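Local coordinates for protein endoglucanase (Clostridium thermocellum, PDB 2YIK) that probably hydrolyses the internal beta-1,4-glucosidic bonds of cellulose, as a family 9 glycoside hydrolase, at residues Gly375-Thr378 against Tyr384-Leu387; Asn388-Ala393 against Asp491-Glu496; Thr397-Ile402 against Ala418-Ser423; Met425-Gly430 against Arg436-Gly441; Asn445-Pro450 against Ala474-Pro479. All blocks are in the same frame, centred on the assembly; numbering follows the deposited sequence.

All five contacts lie in the family 9 catalytic module, around helices 392-408 and 416-428. Contact 3 packs these two helices together. Contact 1 belongs to the loop leading into the first, contact 2 to its N-terminal end, and contact 4 to the C-terminal end of the second. Tyr-384 OH of contact 1 reaches Ser-392 OG of contact 2 at 2.7 Å. Contacts 4 and 5, with centres about 8 Å apart, are joined by Val-440 N to Ala-474 O at 2.9 Å. Contacts 2 and 5 approach His-451, the predicted active-site residue: its side chain is about 9 Å from that of Ile-493 and about 6 Å from that of Pro-450.

Contact 1 (Gly375-Thr378 against Tyr384-Leu387); sequences GGIT and YVFL
The loop between helix 363-373 and helix 392-408 doubles back on itself here, bringing Ile-377 and Thr-378 against Val-385 and Phe-386 without forming regular strands. One backbone hydrogen bond closes the turn-back: Phe-386 N donates to Thr-378 O at 2.8 Å, with an N-H...O angle of 160°. The same carbonyl oxygen receives a second, weaker approach, a CA-H...O contact from Val-385 CA at 3.5 Å. Apolar packing adds to this beside the bond. Val-385 holds CG1 anti to its backbone N (chi1 -173°), which places that methyl 3.6 Å from Ile-377 CB, and the two branched side chains cross at about a right angle. Ile-377 CG2 touches the same methyl and also lies 3.8 Å from Phe-386 O. Beside the exposed Thr-378, water 1 donates a hydrogen bond to Leu-387 O at 2.6 Å and makes a weak bond of 3.4 Å to Thr-378 OG1. Behind the loop, Trp-372 of helix 363-373 touches Ile-377, Val-385 and Leu-387, while Trp-420 of helix 416-428 also packs on Val-385. The chemistry is thus divided: one backbone hydrogen bond joins the two arms of the loop at Phe-386, carbon groups of Ile-377 and Val-385 pack beside it, and a water links the threonine hydroxyl to Leu-387 O, consistent with a firmer hold on Phe-386 N than on Thr-378 OG1.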
# COMPACT_ATOMS: atom_id res chain seq x y z
N GLY A 375 -1.92 1.07 -26.17
CA GLY A 375 -1.10 2.07 -26.85
C GLY A 375 -1.28 3.52 -26.43
O GLY A 375 -0.70 4.41 -27.05
N GLY A 376 -2.06 3.77 -25.38
CA GLY A 376 -2.26 5.14 -24.94
C GLY A 376 -1.08 5.64 -24.12
O GLY A 376 -0.67 6.80 -24.26
N ILE A 377 -0.55 4.78 -23.26
CA ILE A 377 0.59 5.14 -22.43
C ILE A 377 1.86 4.69 -23.14
O ILE A 377 1.90 3.62 -23.74
CB ILE A 377 0.53 4.47 -21.04
CG1 ILE A 377 -0.71 4.92 -20.27
CG2 ILE A 377 1.72 4.91 -20.20
CD1 ILE A 377 -1.96 4.44 -20.89
N THR A 378 2.89 5.53 -23.07
CA THR A 378 4.18 5.29 -23.68
C THR A 378 4.74 3.88 -23.46
O THR A 378 4.79 3.40 -22.33
CB THR A 378 5.23 6.28 -23.14
OG1 THR A 378 4.96 7.60 -23.63
CG2 THR A 378 6.63 5.89 -23.58
N TYR A 384 7.72 -2.32 -22.91
CA TYR A 384 7.32 -2.08 -21.52
C TYR A 384 6.51 -0.79 -21.40
O TYR A 384 6.97 0.26 -21.85
CB TYR A 384 8.59 -1.99 -20.68
CG TYR A 384 8.45 -1.58 -19.24
CD1 TYR A 384 7.71 -2.36 -18.34
CD2 TYR A 384 9.12 -0.46 -18.75
CE1 TYR A 384 7.66 -2.02 -16.98
CE2 TYR A 384 9.07 -0.12 -17.40
CZ TYR A 384 8.34 -0.91 -16.52
OH TYR A 384 8.31 -0.59 -15.18
N VAL A 385 5.32 -0.85 -20.81
CA VAL A 385 4.50 0.36 -20.66
C VAL A 385 5.06 1.18 -19.50
O VAL A 385 5.03 0.79 -18.34
CB VAL A 385 3.00 0.02 -20.47
CG1 VAL A 385 2.18 1.30 -20.49
CG2 VAL A 385 2.53 -0.91 -21.60
N PHE A 386 5.57 2.35 -19.88
CA PHE A 386 6.27 3.30 -19.02
C PHE A 386 5.54 4.64 -18.81
O PHE A 386 5.42 5.42 -19.75
CB PHE A 386 7.62 3.52 -19.73
CG PHE A 386 8.61 4.36 -19.00
CD1 PHE A 386 8.64 5.73 -19.19
CD2 PHE A 386 9.59 3.76 -18.21
CE1 PHE A 386 9.64 6.51 -18.61
CE2 PHE A 386 10.60 4.53 -17.62
CZ PHE A 386 10.62 5.91 -17.83
N LEU A 387 5.05 4.91 -17.60
CA LEU A 387 4.36 6.18 -17.32
C LEU A 387 5.42 7.28 -17.20
O LEU A 387 5.40 8.27 -17.93
CB LEU A 387 3.52 6.10 -16.04
CG LEU A 387 2.79 7.38 -15.62
CD1 LEU A 387 1.96 7.93 -16.76
CD2 LEU A 387 1.91 7.08 -14.42
O HOH W 1 4.49 8.41 -20.40

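Contact 2 (Asn388-Ala393 against Asp491-Glu496); sequences NQWGSA and DYIYNE
Gln-389 turns its CG into the crowded position between backbone N and carbonyl carbon (chi1 60°) and then runs on extended, while Tyr-494 keeps CG anti to its carbonyl carbon; these torsions bring the glutamine to the phenol end of the tyrosine. Gln-389 CB lies 3.3 Å from Tyr-494 OH, and the amide and ring planes are 29° apart. The fold-back of Gln-389 also sets its CG over the centre of the Trp-390 ring, 3.4 Å above the plane. Trp-390 in turn meets Ile-493 at the ring edge, close to the plane, with Trp-390 CD1 to Ile-493 CD1 at 3.5 Å; the two side chains run alongside each other and point the same way. The other branch of the isoleucine, CG2, lies over the centre of one face of the Tyr-494 ring. Each segment carries its own Asx feature. In an Asx turn, Asn-388 OD1 accepts from Trp-390 N at 3.2 Å, in the carbonyl plane and on a lone pair. In an Asx motif, Asp-491 OD1 accepts from Tyr-494 N, also at 3.2 Å, but the donor comes in from 52° out of the carboxylate plane. Gly-391, with positive phi, takes the N-cap position of helix 392-408. Water 2 bridges the segments: it donates to Gln-389 O at 2.5 Å and to Ile-493 O at 3.1 Å, and accepts from Gly-391 N at 2.9 Å. Farther in, the backbones of Ala-393 and Tyr-494 are hydrogen-bonded to Gly-477 and Gly-478 respectively.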
# COMPACT_ATOMS: atom_id res chain seq x y z
N ASN A 388 6.34 7.10 -16.26
CA ASN A 388 7.46 8.01 -16.08
C ASN A 388 8.59 7.24 -15.38
O ASN A 388 8.40 6.10 -14.96
CB ASN A 388 7.07 9.31 -15.35
CG ASN A 388 6.52 9.08 -13.96
OD1 ASN A 388 7.18 8.50 -13.10
ND2 ASN A 388 5.31 9.58 -13.71
N GLN A 389 9.76 7.86 -15.27
CA GLN A 389 10.93 7.19 -14.69
C GLN A 389 10.98 6.89 -13.20
O GLN A 389 11.78 6.05 -12.77
CB GLN A 389 12.19 7.96 -15.06
CG GLN A 389 12.17 9.39 -14.55
CD GLN A 389 13.34 10.20 -15.07
OE1 GLN A 389 14.42 10.22 -14.48
NE2 GLN A 389 13.14 10.86 -16.20
N TRP A 390 10.18 7.57 -12.40
CA TRP A 390 10.21 7.34 -10.96
C TRP A 390 9.24 6.22 -10.56
O TRP A 390 8.05 6.45 -10.38
CB TRP A 390 9.92 8.65 -10.23
CG TRP A 390 10.88 9.74 -10.67
CD1 TRP A 390 12.16 9.95 -10.22
CD2 TRP A 390 10.64 10.73 -11.69
NE1 TRP A 390 12.73 11.01 -10.91
CE2 TRP A 390 11.82 11.50 -11.81
CE3 TRP A 390 9.55 11.03 -12.52
CZ2 TRP A 390 11.94 12.56 -12.73
CZ3 TRP A 390 9.67 12.08 -13.43
CH2 TRP A 390 10.85 12.83 -13.52
N GLY A 391 9.79 5.01 -10.46
CA GLY A 391 8.99 3.86 -10.09
C GLY A 391 8.05 3.44 -11.20
O GLY A 391 6.84 3.31 -10.99
N SER A 392 8.60 3.24 -12.40
CA SER A 392 7.79 2.83 -13.53
C SER A 392 7.17 1.46 -13.27
O SER A 392 6.02 1.22 -13.65
CB SER A 392 8.63 2.79 -14.81
OG SER A 392 9.61 1.77 -14.77
N ALA A 393 7.92 0.58 -12.61
CA ALA A 393 7.44 -0.78 -12.30
C ALA A 393 6.26 -0.74 -11.33
O ALA A 393 5.35 -1.56 -11.41
CB ALA A 393 8.57 -1.61 -11.71
N ASP A 491 22.10 3.83 -7.01
CA ASP A 491 21.20 4.28 -8.08
C ASP A 491 19.84 4.36 -7.39
O ASP A 491 19.07 3.39 -7.40
CB ASP A 491 21.15 3.28 -9.24
CG ASP A 491 20.14 3.68 -10.31
OD1 ASP A 491 19.57 4.79 -10.20
OD2 ASP A 491 19.92 2.89 -11.27
N TYR A 492 19.54 5.51 -6.79
CA TYR A 492 18.29 5.67 -6.07
C TYR A 492 17.03 5.87 -6.90
O TYR A 492 15.94 5.94 -6.34
CB TYR A 492 18.42 6.81 -5.05
CG TYR A 492 18.72 8.15 -5.67
CD1 TYR A 492 20.03 8.54 -5.96
CD2 TYR A 492 17.68 9.02 -6.01
CE1 TYR A 492 20.30 9.77 -6.57
CE2 TYR A 492 17.94 10.25 -6.62
CZ TYR A 492 19.24 10.62 -6.90
OH TYR A 492 19.47 11.83 -7.51
N ILE A 493 17.16 5.98 -8.21
CA ILE A 493 15.98 6.14 -9.04
C ILE A 493 15.53 4.79 -9.59
O ILE A 493 14.42 4.32 -9.31
CB ILE A 493 16.23 7.10 -10.23
CG1 ILE A 493 16.43 8.52 -9.73
CG2 ILE A 493 15.05 7.05 -11.20
CD1 ILE A 493 15.26 9.03 -8.90
N TYR A 494 16.42 4.16 -10.33
CA TYR A 494 16.10 2.89 -10.94
C TYR A 494 16.23 1.67 -10.04
O TYR A 494 15.68 0.62 -10.35
CB TYR A 494 16.92 2.77 -12.23
CG TYR A 494 16.57 3.92 -13.15
CD1 TYR A 494 15.34 3.95 -13.82
CD2 TYR A 494 17.41 5.03 -13.27
CE1 TYR A 494 14.94 5.06 -14.58
CE2 TYR A 494 17.02 6.15 -14.03
CZ TYR A 494 15.79 6.15 -14.68
OH TYR A 494 15.39 7.24 -15.43
N ASN A 495 16.93 1.81 -8.91
CA ASN A 495 17.08 0.69 -7.98
C ASN A 495 16.39 0.92 -6.63
O ASN A 495 16.64 0.21 -5.66
CB ASN A 495 18.55 0.33 -7.76
CG ASN A 495 18.93 -0.98 -8.46
OD1 ASN A 495 20.06 -1.47 -8.32
ND2 ASN A 495 17.99 -1.55 -9.20
N GLU A 496 15.53 1.94 -6.59
CA GLU A 496 14.76 2.25 -5.39
C GLU A 496 13.79 1.10 -5.13
O GLU A 496 13.31 0.45 -6.07
CB GLU A 496 13.98 3.55 -5.62
CG GLU A 496 12.84 3.83 -4.65
CD GLU A 496 13.31 4.33 -3.30
OE1 GLU A 496 14.47 4.06 -2.92
OE2 GLU A 496 12.51 4.99 -2.60
O HOH W 2 12.26 3.97 -11.52

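Contact 3 (Thr397-Ile402 against Ala418-Ser423); sequences TAAQLI and ANWARS
Trp-420 and Gln-400 reach past one another between two helices, each against an alanine of the opposite helix. The indole owes its place to CG standing anti to the backbone N (chi1 169°), a conformation that carries the six-membered ring across toward helix 392-408. There its CH2 corner lies 3.7 Å from Ala-399 CB; the methyl comes in at the ring edge, near the plane, so this is not a face-on CH-pi contact. Gln-400 takes the other course, with CG anti to its carbonyl carbon (chi1 -73°) and an extended chain beyond. Its aliphatic part runs alongside Ala-421, Gln-400 CG being 4.0 Å from Ala-421 CB. The amide then passes Ala-421 O, where Gln-400 OE1 comes to 3.3 Å; both are acceptors, so proximity here is packing and not bonding. The amide nitrogen of this buried residue is satisfied within its own helix by Asn-396 OD1. On the other helix Ser-423 OG donates to Trp-420 O at 2.6 Å, in the carbonyl plane and on a lone pair. The backbones come close where Ala-421 faces Gln-400, their CA atoms 4.7 Å apart, as the small alanine side chain permits. Trp-372 of helix 363-373 touches both Ala-399 and Trp-420 and extends the hydrophobic layer. The short segments have axes 9.0 Å apart and N-to-C directions 152° apart, the near-antiparallel pairing of successive helices expected in the (alpha/alpha)6 barrel of family 9 glycoside hydrolases.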
# COMPACT_ATOMS: atom_id res chain seq x y z
N THR A 397 2.82 -2.44 -12.55
CA THR A 397 2.19 -3.54 -11.83
C THR A 397 0.82 -3.15 -11.26
O THR A 397 -0.04 -4.01 -11.07
CB THR A 397 3.11 -4.10 -10.71
OG1 THR A 397 3.54 -3.05 -9.84
CG2 THR A 397 4.32 -4.78 -11.35
N ALA A 398 0.61 -1.86 -11.00
CA ALA A 398 -0.68 -1.38 -10.50
C ALA A 398 -1.69 -1.53 -11.63
O ALA A 398 -2.84 -1.91 -11.40
CB ALA A 398 -0.58 0.07 -10.08
N ALA A 399 -1.26 -1.24 -12.85
CA ALA A 399 -2.14 -1.38 -14.01
C ALA A 399 -2.42 -2.87 -14.21
O ALA A 399 -3.54 -3.25 -14.56
CB ALA A 399 -1.47 -0.80 -15.26
N GLN A 400 -1.41 -3.70 -13.99
CA GLN A 400 -1.56 -5.14 -14.12
C GLN A 400 -2.63 -5.62 -13.14
O GLN A 400 -3.51 -6.41 -13.50
CB GLN A 400 -0.24 -5.86 -13.82
CG GLN A 400 0.84 -5.73 -14.89
CD GLN A 400 2.06 -6.58 -14.57
OE1 GLN A 400 1.93 -7.73 -14.15
NE2 GLN A 400 3.26 -6.02 -14.77
N LEU A 401 -2.54 -5.15 -11.90
CA LEU A 401 -3.51 -5.53 -10.88
C LEU A 401 -4.92 -5.16 -11.32
O LEU A 401 -5.81 -6.01 -11.30
CB LEU A 401 -3.19 -4.83 -9.56
CG LEU A 401 -4.18 -5.09 -8.41
CD1 LEU A 401 -4.22 -6.58 -8.10
CD2 LEU A 401 -3.75 -4.30 -7.18
N ILE A 402 -5.11 -3.91 -11.74
CA ILE A 402 -6.43 -3.46 -12.19
C ILE A 402 -6.90 -4.31 -13.37
O ILE A 402 -8.06 -4.66 -13.46
CB ILE A 402 -6.42 -1.97 -12.63
CG1 ILE A 402 -6.04 -1.08 -11.44
CG2 ILE A 402 -7.78 -1.58 -13.21
CD1 ILE A 402 -7.02 -1.11 -10.33
N ALA A 418 -5.77 -9.14 -19.16
CA ALA A 418 -4.92 -10.08 -18.44
C ALA A 418 -3.75 -10.52 -19.32
O ALA A 418 -2.62 -10.65 -18.85
CB ALA A 418 -5.73 -11.29 -18.00
N ASN A 419 -4.03 -10.77 -20.60
CA ASN A 419 -2.97 -11.18 -21.53
C ASN A 419 -1.92 -10.09 -21.58
O ASN A 419 -0.72 -10.37 -21.60
CB ASN A 419 -3.54 -11.44 -22.93
CG ASN A 419 -4.53 -12.59 -22.95
OD1 ASN A 419 -4.47 -13.49 -22.11
ND2 ASN A 419 -5.45 -12.57 -23.92
N TRP A 420 -2.37 -8.83 -21.60
CA TRP A 420 -1.45 -7.71 -21.63
C TRP A 420 -0.65 -7.66 -20.33
O TRP A 420 0.57 -7.47 -20.34
CB TRP A 420 -2.22 -6.39 -21.78
CG TRP A 420 -1.35 -5.19 -21.54
CD1 TRP A 420 -0.47 -4.63 -22.42
CD2 TRP A 420 -1.26 -4.44 -20.33
NE1 TRP A 420 0.17 -3.57 -21.82
CE2 TRP A 420 -0.30 -3.42 -20.55
CE3 TRP A 420 -1.90 -4.51 -19.09
CZ2 TRP A 420 0.04 -2.49 -19.55
CZ3 TRP A 420 -1.56 -3.59 -18.10
CH2 TRP A 420 -0.59 -2.59 -18.34
N ALA A 421 -1.35 -7.83 -19.21
CA ALA A 421 -0.71 -7.81 -17.89
C ALA A 421 0.42 -8.84 -17.86
O ALA A 421 1.51 -8.58 -17.36
CB ALA A 421 -1.73 -8.11 -16.80
N ARG A 422 0.13 -10.03 -18.40
CA ARG A 422 1.11 -11.10 -18.44
C ARG A 422 2.36 -10.70 -19.23
O ARG A 422 3.48 -10.99 -18.82
CB ARG A 422 0.51 -12.36 -19.05
CG ARG A 422 1.39 -13.57 -18.85
CD ARG A 422 0.86 -14.81 -19.55
NE ARG A 422 1.61 -15.99 -19.14
CZ ARG A 422 1.33 -17.23 -19.52
NH1 ARG A 422 0.31 -17.46 -20.33
NH2 ARG A 422 2.05 -18.25 -19.07
N SER A 423 2.15 -10.05 -20.38
CA SER A 423 3.28 -9.63 -21.20
C SER A 423 4.14 -8.66 -20.40
O SER A 423 5.36 -8.68 -20.48
CB SER A 423 2.80 -8.98 -22.50
OG SER A 423 2.34 -7.66 -22.30

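Contact 4 (Met425-Gly430 against Arg436-Gly441); sequences MDYLLG and RCYVVG
Leu-428 and Tyr-438 form the central link: Tyr-438 N donates to Leu-428 O at 2.9 Å, with 175° at the hydrogen. Tyr-438 turns CG anti to its carbonyl carbon (chi1 -69°), which leaves the same oxygen at the ring edge, near its plane. The leucine side chain crosses the tyrosine at about a right angle, with Leu-428 CD2 at 4.1 Å from Tyr-438 CD2. One residue further along the helix end and one back in the loop, Cys-437 CB packs 3.5 Å from Leu-429 O, and Leu-429 CD2 lies beside Val-439 CG2 at 3.9 Å, the side chains pointing the same way. Gly-430 CA makes a CA-H...O contact of 3.3 Å to Arg-436 O. At the phenol ends, water 3 donates to Tyr-427 OH at 2.8 Å and is hydrogen-bonded to Tyr-438 OH at 2.7 Å; Asp-483 also binds the Tyr-427 hydroxyl. Behind the backbone contacts is a Schellman motif ending the helix, in which Gly-430 (phi 134°) donates its N-H to Tyr-427 O at 3.0 Å. Asn-432 ND2 then ties Tyr-427 O to Arg-436 O across the turn. The contact thus closes the C-terminal end of helix 416-428, with Leu-428 resting on Asn-396 and Thr-397 of helix 392-408, and Met-425 and Val-439 both packed against Phe-505 of helix 499-516.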
# COMPACT_ATOMS: atom_id res chain seq x y z
N MET A 425 4.37 -8.46 -16.96
CA MET A 425 5.06 -9.13 -15.86
C MET A 425 6.24 -9.92 -16.42
O MET A 425 7.32 -9.94 -15.82
CB MET A 425 4.13 -10.09 -15.11
CG MET A 425 4.77 -10.70 -13.87
SD MET A 425 5.26 -9.42 -12.67
CE MET A 425 3.65 -9.21 -11.76
N ASP A 426 6.04 -10.57 -17.56
CA ASP A 426 7.13 -11.33 -18.17
C ASP A 426 8.28 -10.38 -18.54
O ASP A 426 9.45 -10.76 -18.42
CB ASP A 426 6.65 -12.11 -19.40
CG ASP A 426 5.75 -13.28 -19.03
OD1 ASP A 426 5.58 -13.57 -17.83
OD2 ASP A 426 5.21 -13.93 -19.96
N TYR A 427 7.97 -9.16 -18.98
CA TYR A 427 9.04 -8.20 -19.29
C TYR A 427 9.81 -7.93 -18.00
O TYR A 427 11.04 -7.97 -17.98
CB TYR A 427 8.48 -6.87 -19.83
CG TYR A 427 9.54 -5.77 -20.01
CD1 TYR A 427 10.08 -5.11 -18.91
CD2 TYR A 427 10.02 -5.42 -21.28
CE1 TYR A 427 11.08 -4.14 -19.05
CE2 TYR A 427 11.02 -4.44 -21.44
CZ TYR A 427 11.55 -3.81 -20.32
OH TYR A 427 12.55 -2.86 -20.42
N LEU A 428 9.08 -7.64 -16.93
CA LEU A 428 9.72 -7.35 -15.65
C LEU A 428 10.48 -8.54 -15.09
O LEU A 428 11.42 -8.36 -14.31
CB LEU A 428 8.69 -6.83 -14.64
CG LEU A 428 8.20 -5.40 -14.88
CD1 LEU A 428 7.04 -5.07 -13.95
CD2 LEU A 428 9.35 -4.42 -14.67
N LEU A 429 10.10 -9.76 -15.47
CA LEU A 429 10.79 -10.94 -14.98
C LEU A 429 12.01 -11.30 -15.84
O LEU A 429 12.71 -12.26 -15.54
CB LEU A 429 9.83 -12.13 -14.90
CG LEU A 429 8.73 -12.04 -13.83
CD1 LEU A 429 7.86 -13.30 -13.86
CD2 LEU A 429 9.36 -11.87 -12.45
N GLY A 430 12.26 -10.53 -16.90
CA GLY A 430 13.43 -10.83 -17.73
C GLY A 430 13.26 -10.84 -19.24
O GLY A 430 14.26 -10.87 -19.96
N ARG A 436 17.06 -8.83 -18.08
CA ARG A 436 17.16 -8.52 -16.66
C ARG A 436 15.88 -8.70 -15.88
O ARG A 436 14.82 -8.21 -16.27
CB ARG A 436 17.67 -7.09 -16.47
CG ARG A 436 18.12 -6.85 -15.05
CD ARG A 436 18.36 -5.40 -14.71
NE ARG A 436 19.50 -4.79 -15.40
CZ ARG A 436 20.68 -5.36 -15.58
NH1 ARG A 436 20.90 -6.60 -15.15
NH2 ARG A 436 21.66 -4.69 -16.18
N CYS A 437 15.98 -9.42 -14.76
CA CYS A 437 14.83 -9.63 -13.89
C CYS A 437 14.88 -8.51 -12.87
O CYS A 437 15.88 -8.34 -12.16
CB CYS A 437 14.91 -10.99 -13.18
SG CYS A 437 13.50 -11.29 -12.07
N TYR A 438 13.80 -7.75 -12.78
CA TYR A 438 13.73 -6.61 -11.88
C TYR A 438 13.21 -6.91 -10.46
O TYR A 438 12.98 -6.00 -9.68
CB TYR A 438 12.92 -5.51 -12.55
CG TYR A 438 13.65 -4.91 -13.74
CD1 TYR A 438 14.68 -3.99 -13.54
CD2 TYR A 438 13.37 -5.31 -15.05
CE1 TYR A 438 15.40 -3.47 -14.62
CE2 TYR A 438 14.09 -4.81 -16.14
CZ TYR A 438 15.10 -3.88 -15.91
OH TYR A 438 15.82 -3.36 -16.97
N VAL A 439 13.05 -8.20 -10.16
CA VAL A 439 12.61 -8.66 -8.85
C VAL A 439 13.89 -9.27 -8.26
O VAL A 439 14.37 -10.29 -8.76
CB VAL A 439 11.54 -9.76 -9.00
CG1 VAL A 439 11.11 -10.28 -7.64
CG2 VAL A 439 10.35 -9.20 -9.76
N VAL A 440 14.47 -8.66 -7.23
CA VAL A 440 15.72 -9.22 -6.72
C VAL A 440 15.61 -10.60 -6.08
O VAL A 440 14.64 -10.92 -5.39
CB VAL A 440 16.48 -8.20 -5.79
CG1 VAL A 440 15.64 -6.98 -5.51
CG2 VAL A 440 16.94 -8.87 -4.52
N GLY A 441 16.62 -11.42 -6.36
CA GLY A 441 16.70 -12.77 -5.81
C GLY A 441 15.85 -13.83 -6.50
O GLY A 441 15.96 -15.01 -6.20
O HOH W 3 15.09 -3.58 -19.52

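Contact 5 (Asn445-Pro450 against Ala474-Pro479); sequences NSVKYP and ALVGGP
Val-447, Pro-450 and Val-476 meet through apolar contacts between their side chains. The two valines reach toward each other tip to tip, with Val-447 CG2 at 3.8 Å from Val-476 CG1. In Val-447, CG1 stands anti to the carbonyl carbon (chi1 -72°), and CG2 therefore falls between the backbone N and that carbon; in Val-476 the meeting methyl is itself the one anti to the carbonyl carbon (chi1 -58°). The second branch of Val-476 stays close too, its CG2 being 4.2 Å from Val-447 CG2, so one methyl of Val-447 faces both methyls of its partner. Pro-450 CB, three residues on, lies 4.4 Å from Val-476 CG1. Even where the backbones come nearest, Pro-450 CA is 6.9 Å from Val-476 CA, a spacing that leaves the junction to side chains. Polar interactions act within or around the segments. Lys-448 NZ curls back to donate to Ser-446 O at 2.9 Å, in the carbonyl plane, and also bonds Ser-444 O; this pins the lysine to its own loop. Asp-487 receives the backbone N-H groups of Lys-448 and Tyr-449. Backbone hydrogen bonds join Val-447 to Cys-437 and Val-476 to Tyr-438, so the loop 436-441 is shared by both sides. Direct contact between the segments thus rests on dispersion and the burial of methyl and ring carbons, close to the predicted active-site residue His-451, which Pro-450 immediately precedes.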
# COMPACT_ATOMS: atom_id res chain seq x y z
N ASN A 445 19.53 -13.91 -13.17
CA ASN A 445 19.64 -12.66 -13.92
C ASN A 445 18.89 -11.48 -13.28
O ASN A 445 18.61 -10.50 -13.96
CB ASN A 445 19.14 -12.85 -15.36
CG ASN A 445 17.70 -13.30 -15.43
OD1 ASN A 445 16.95 -12.89 -16.33
ND2 ASN A 445 17.30 -14.17 -14.51
N SER A 446 18.60 -11.58 -11.98
CA SER A 446 17.90 -10.51 -11.26
C SER A 446 18.86 -9.39 -10.83
O SER A 446 20.06 -9.61 -10.70
CB SER A 446 17.24 -11.07 -9.99
OG SER A 446 16.24 -12.02 -10.30
N VAL A 447 18.32 -8.19 -10.61
CA VAL A 447 19.16 -7.09 -10.14
C VAL A 447 19.70 -7.54 -8.78
O VAL A 447 19.01 -8.26 -8.04
CB VAL A 447 18.35 -5.78 -9.98
CG1 VAL A 447 17.99 -5.23 -11.35
CG2 VAL A 447 17.09 -6.03 -9.19
N LYS A 448 20.91 -7.12 -8.45
CA LYS A 448 21.54 -7.54 -7.20
C LYS A 448 21.92 -6.44 -6.23
O LYS A 448 22.33 -6.73 -5.11
CB LYS A 448 22.77 -8.39 -7.53
CG LYS A 448 22.45 -9.63 -8.33
CD LYS A 448 23.66 -10.16 -9.08
CE LYS A 448 23.37 -11.51 -9.73
NZ LYS A 448 22.29 -11.44 -10.77
N TYR A 449 21.78 -5.19 -6.64
CA TYR A 449 22.16 -4.07 -5.77
C TYR A 449 21.05 -3.09 -5.42
O TYR A 449 21.19 -1.88 -5.65
CB TYR A 449 23.31 -3.31 -6.42
CG TYR A 449 24.56 -4.13 -6.61
CD1 TYR A 449 24.69 -4.97 -7.71
CD2 TYR A 449 25.58 -4.10 -5.66
CE1 TYR A 449 25.82 -5.77 -7.87
CE2 TYR A 449 26.72 -4.90 -5.81
CZ TYR A 449 26.83 -5.73 -6.91
OH TYR A 449 27.94 -6.52 -7.04
N PRO A 450 19.94 -3.58 -4.84
CA PRO A 450 18.87 -2.63 -4.50
C PRO A 450 19.31 -1.53 -3.53
O PRO A 450 20.21 -1.73 -2.70
CB PRO A 450 17.76 -3.53 -3.93
CG PRO A 450 18.52 -4.76 -3.44
CD PRO A 450 19.55 -4.96 -4.53
N ALA A 474 11.95 -8.03 -3.83
CA ALA A 474 11.83 -6.59 -4.01
C ALA A 474 11.75 -6.25 -5.50
O ALA A 474 12.53 -6.76 -6.31
CB ALA A 474 13.02 -5.88 -3.38
N LEU A 475 10.80 -5.39 -5.86
CA LEU A 475 10.63 -4.95 -7.24
C LEU A 475 11.24 -3.56 -7.29
O LEU A 475 10.71 -2.62 -6.68
CB LEU A 475 9.15 -4.87 -7.62
CG LEU A 475 8.81 -4.26 -8.99
CD1 LEU A 475 9.34 -5.15 -10.10
CD2 LEU A 475 7.29 -4.11 -9.12
N VAL A 476 12.36 -3.41 -7.99
CA VAL A 476 13.01 -2.12 -8.07
C VAL A 476 12.29 -1.14 -9.01
O VAL A 476 11.42 -1.54 -9.78
CB VAL A 476 14.47 -2.28 -8.52
CG1 VAL A 476 15.20 -3.21 -7.55
CG2 VAL A 476 14.52 -2.84 -9.94
N GLY A 477 12.67 0.13 -8.92
CA GLY A 477 12.06 1.15 -9.76
C GLY A 477 11.81 0.69 -11.18
O GLY A 477 10.75 0.94 -11.75
N GLY A 478 12.80 0.02 -11.76
CA GLY A 478 12.64 -0.48 -13.12
C GLY A 478 13.56 0.18 -14.12
O GLY A 478 14.40 1.01 -13.76
N PRO A 479 13.42 -0.18 -15.41
CA PRO A 479 14.26 0.38 -16.47
C PRO A 479 13.82 1.79 -16.86
O PRO A 479 12.76 2.25 -16.44
CB PRO A 479 14.07 -0.62 -17.61
CG PRO A 479 12.62 -1.03 -17.44
CD PRO A 479 12.49 -1.20 -15.94